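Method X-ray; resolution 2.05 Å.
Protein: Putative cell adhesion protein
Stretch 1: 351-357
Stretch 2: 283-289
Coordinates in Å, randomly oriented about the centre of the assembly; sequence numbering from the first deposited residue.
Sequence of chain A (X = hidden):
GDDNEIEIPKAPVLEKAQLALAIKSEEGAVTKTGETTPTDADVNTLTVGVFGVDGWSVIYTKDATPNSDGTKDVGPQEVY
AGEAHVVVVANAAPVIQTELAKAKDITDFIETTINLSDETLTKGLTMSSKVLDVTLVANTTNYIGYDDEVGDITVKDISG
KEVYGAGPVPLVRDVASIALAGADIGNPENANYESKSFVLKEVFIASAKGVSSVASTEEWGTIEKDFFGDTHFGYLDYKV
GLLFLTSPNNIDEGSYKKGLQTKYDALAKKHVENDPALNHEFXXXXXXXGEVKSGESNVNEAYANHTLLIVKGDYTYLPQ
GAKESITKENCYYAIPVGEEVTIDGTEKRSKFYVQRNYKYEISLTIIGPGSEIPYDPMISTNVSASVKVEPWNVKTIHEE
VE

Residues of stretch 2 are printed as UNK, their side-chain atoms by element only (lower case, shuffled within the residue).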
# COMPACT_ATOMS: atom_id res chain seq x y z
N LYS A 351 4.08 15.33 7.11
CA LYS A 351 2.86 15.06 6.37
C LYS A 351 3.07 14.17 5.15
O LYS A 351 2.36 14.29 4.19
CB LYS A 351 2.15 16.38 6.00
CG LYS A 351 1.70 17.17 7.24
CD LYS A 351 1.15 18.54 6.91
CE LYS A 351 1.06 19.45 8.14
NZ LYS A 351 0.32 18.80 9.29
N PHE A 352 4.03 13.25 5.22
CA PHE A 352 4.26 12.27 4.17
C PHE A 352 3.11 11.24 4.15
O PHE A 352 2.66 10.79 3.09
CB PHE A 352 5.59 11.55 4.44
CG PHE A 352 6.15 10.84 3.27
CD1 PHE A 352 6.88 11.54 2.30
CD2 PHE A 352 5.97 9.47 3.13
CE1 PHE A 352 7.39 10.87 1.19
CE2 PHE A 352 6.48 8.79 2.06
CZ PHE A 352 7.19 9.48 1.07
N TYR A 353 2.69 10.82 5.35
CA TYR A 353 1.65 9.81 5.49
C TYR A 353 1.97 8.53 4.67
O TYR A 353 3.14 8.13 4.60
CB TYR A 353 0.25 10.44 5.23
CG TYR A 353 -0.06 11.54 6.24
CD1 TYR A 353 -0.13 11.24 7.59
CD2 TYR A 353 -0.27 12.85 5.85
CE1 TYR A 353 -0.40 12.22 8.52
CE2 TYR A 353 -0.54 13.85 6.79
CZ TYR A 353 -0.60 13.51 8.12
OH TYR A 353 -0.86 14.44 9.09
N VAL A 354 0.97 7.91 4.08
CA VAL A 354 1.12 6.58 3.51
C VAL A 354 1.04 6.61 1.99
O VAL A 354 -0.02 6.86 1.42
CB VAL A 354 0.06 5.59 4.09
CG1 VAL A 354 0.24 4.19 3.51
CG2 VAL A 354 0.13 5.58 5.63
N GLN A 355 2.18 6.33 1.35
CA GLN A 355 2.29 6.39 -0.09
C GLN A 355 2.79 5.04 -0.58
O GLN A 355 3.46 4.31 0.16
CB GLN A 355 3.21 7.50 -0.53
CG GLN A 355 2.79 8.86 -0.06
CD GLN A 355 3.77 9.96 -0.54
OE1 GLN A 355 4.32 9.84 -1.61
NE2 GLN A 355 3.97 10.99 0.26
N ARG A 356 2.48 4.75 -1.83
CA ARG A 356 2.68 3.43 -2.42
C ARG A 356 4.17 3.05 -2.53
O ARG A 356 5.03 3.89 -2.74
CB ARG A 356 2.05 3.40 -3.81
CG ARG A 356 2.84 4.27 -4.83
CD ARG A 356 2.07 4.54 -6.13
NE ARG A 356 2.05 3.37 -6.95
CZ ARG A 356 1.86 3.36 -8.28
NH1 ARG A 356 1.63 4.47 -8.97
NH2 ARG A 356 1.89 2.19 -8.92
N ASN A 357 4.43 1.75 -2.39
CA ASN A 357 5.72 1.14 -2.70
C ASN A 357 6.87 1.62 -1.81
O ASN A 357 8.01 1.70 -2.25
CB ASN A 357 6.06 1.34 -4.18
CG ASN A 357 7.03 0.28 -4.70
OD1 ASN A 357 6.87 -0.90 -4.42
ND2 ASN A 357 8.01 0.70 -5.44
N UNK A 283 0.09 -4.63 4.84
CA UNK A 283 -0.08 -4.02 3.55
C UNK A 283 -1.35 -3.19 3.52
O UNK A 283 -2.43 -3.64 3.92
c UNK A 283 1.88 -8.25 1.98
c UNK A 283 0.81 -7.38 2.08
c UNK A 283 3.17 -7.78 2.16
c UNK A 283 2.33 -5.58 2.52
c UNK A 283 1.01 -6.03 2.35
o UNK A 283 4.24 -8.65 2.10
c UNK A 283 3.41 -6.46 2.47
c UNK A 283 -0.15 -5.09 2.44
N UNK A 284 -1.20 -1.97 2.99
CA UNK A 284 -2.29 -1.00 3.00
C UNK A 284 -2.20 -0.24 1.68
O UNK A 284 -1.14 -0.27 1.02
c UNK A 284 -2.19 0.01 4.22
c UNK A 284 -0.89 0.81 4.18
c UNK A 284 -2.31 -0.69 5.54
N UNK A 285 -3.28 0.43 1.30
CA UNK A 285 -3.24 1.32 0.14
C UNK A 285 -2.86 2.74 0.61
O UNK A 285 -2.77 3.03 1.83
c UNK A 285 -4.35 -1.82 -2.77
c UNK A 285 -4.58 1.34 -0.63
c UNK A 285 -5.68 -2.24 -2.81
c UNK A 285 -6.64 -1.53 -2.18
c UNK A 285 -4.01 -0.69 -2.07
c UNK A 285 -6.28 -0.37 -1.45
c UNK A 285 -4.96 0.06 -1.39
o UNK A 285 -5.94 -3.40 -3.49
N UNK A 286 -2.69 3.64 -0.35
CA UNK A 286 -2.34 5.02 -0.02
C UNK A 286 -3.42 5.68 0.80
O UNK A 286 -4.62 5.46 0.60
c UNK A 286 -0.44 6.44 -3.13
c UNK A 286 -0.94 5.39 -2.13
o UNK A 286 -1.29 7.12 -3.74
o UNK A 286 0.81 6.52 -3.33
c UNK A 286 -2.09 5.88 -1.27
N UNK A 287 -2.96 6.46 1.76
CA UNK A 287 -3.78 7.36 2.53
C UNK A 287 -2.94 8.56 3.00
O UNK A 287 -2.05 8.42 3.86
o UNK A 287 -5.56 8.69 4.11
c UNK A 287 -5.34 7.56 4.50
c UNK A 287 -4.39 6.65 3.73
n UNK A 287 -5.86 7.07 5.64
N UNK A 288 -3.16 9.69 2.37
CA UNK A 288 -2.54 10.95 2.76
C UNK A 288 -3.59 11.92 3.21
O UNK A 288 -3.29 12.85 3.96
o UNK A 288 -2.61 12.02 0.57
c UNK A 288 -0.72 10.57 1.07
c UNK A 288 -1.73 11.60 1.61
N UNK A 289 -4.82 11.74 2.77
CA UNK A 289 -5.88 12.70 3.13
C UNK A 289 -6.63 12.38 4.42
O UNK A 289 -7.08 13.30 5.08
c UNK A 289 -6.93 13.64 -0.46
n UNK A 289 -7.15 14.61 -2.74
c UNK A 289 -6.11 13.63 0.80
c UNK A 289 -6.16 14.23 -1.66
c UNK A 289 -6.83 12.92 1.96

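Position 283 carries eight side-chain atoms, one carbon leading to a six-carbon ring that bears a single oxygen, and none of them contacts stretch 1, the side chain staying well out of reach. The phenol identifies Y283, which lies in a strand begun earlier in the chain.

At position 284 the side chain is three carbons, one carrying the other two. The CA-to-CB bond of this beta-branched, wholly apolar group points toward stretch 1, and the group packs against V354; it is V284, and its CG2 lies 3.6 Å from CG1 of V354.

Position 285 again has one carbon, a six-carbon ring and one oxygen; the side chain touches nothing on stretch 1, its CA-to-CB bond being directed away. It is Y285, with its hydroxyl hydrogen-bonded elsewhere in the structure. Its backbone still contributes, the carbonyl O of Y285 lying 3.6 Å from CG1 of V354.

Position 286 shows three carbons in a row, the third carrying two oxygens. One of these oxygens lies beside the backbone of R356 and the other is bonded elsewhere in the structure. A carboxylate on a two-carbon arm makes this E286. Its OE2 accepts a hydrogen bond from the backbone N of R356 at 2.9 Å, with a favourable angle of 160°.

At position 287 there are two carbons, the second bearing one oxygen and one nitrogen, a short amide. The CB of position 287 comes no closer than 4.6 Å to stretch 1, at CB of V354, so N287 meets it through its backbone, while its ND2 is hydrogen-bonded elsewhere in the structure.

Position 288 has one carbon bearing an oxygen and a carbon. The methyl faces the backbone of stretch 1, and the residue is T288: its CG2 sits 3.8 Å from the O of V354 and 3.9 Å from the O of F352.

Position 289 extends four carbons in a row to a terminal nitrogen and makes no contact with stretch 1, its CA-to-CB bond pointing away. It is K289.

The contact centres on a single antiparallel bridge between V354 and N287. Two reciprocal hydrogen bonds close it, from N287 N to V354 O at 3.0 Å and from V354 N to N287 O at 3.1 Å. The E286 carboxylate extends this pairing by accepting the next backbone amide but one along stretch 1, while E286 CA makes a CA-H...O contact of 3.3 Å with V354 O. Apolar packing between V354 and V284 accompanies these polar links. Within stretch 1, Q355 NE2 donates to F352 O at 3.1 Å, tying the Q355 side chain back to the backbone of F352.

Stretch 2 (283-289) YVYENTK
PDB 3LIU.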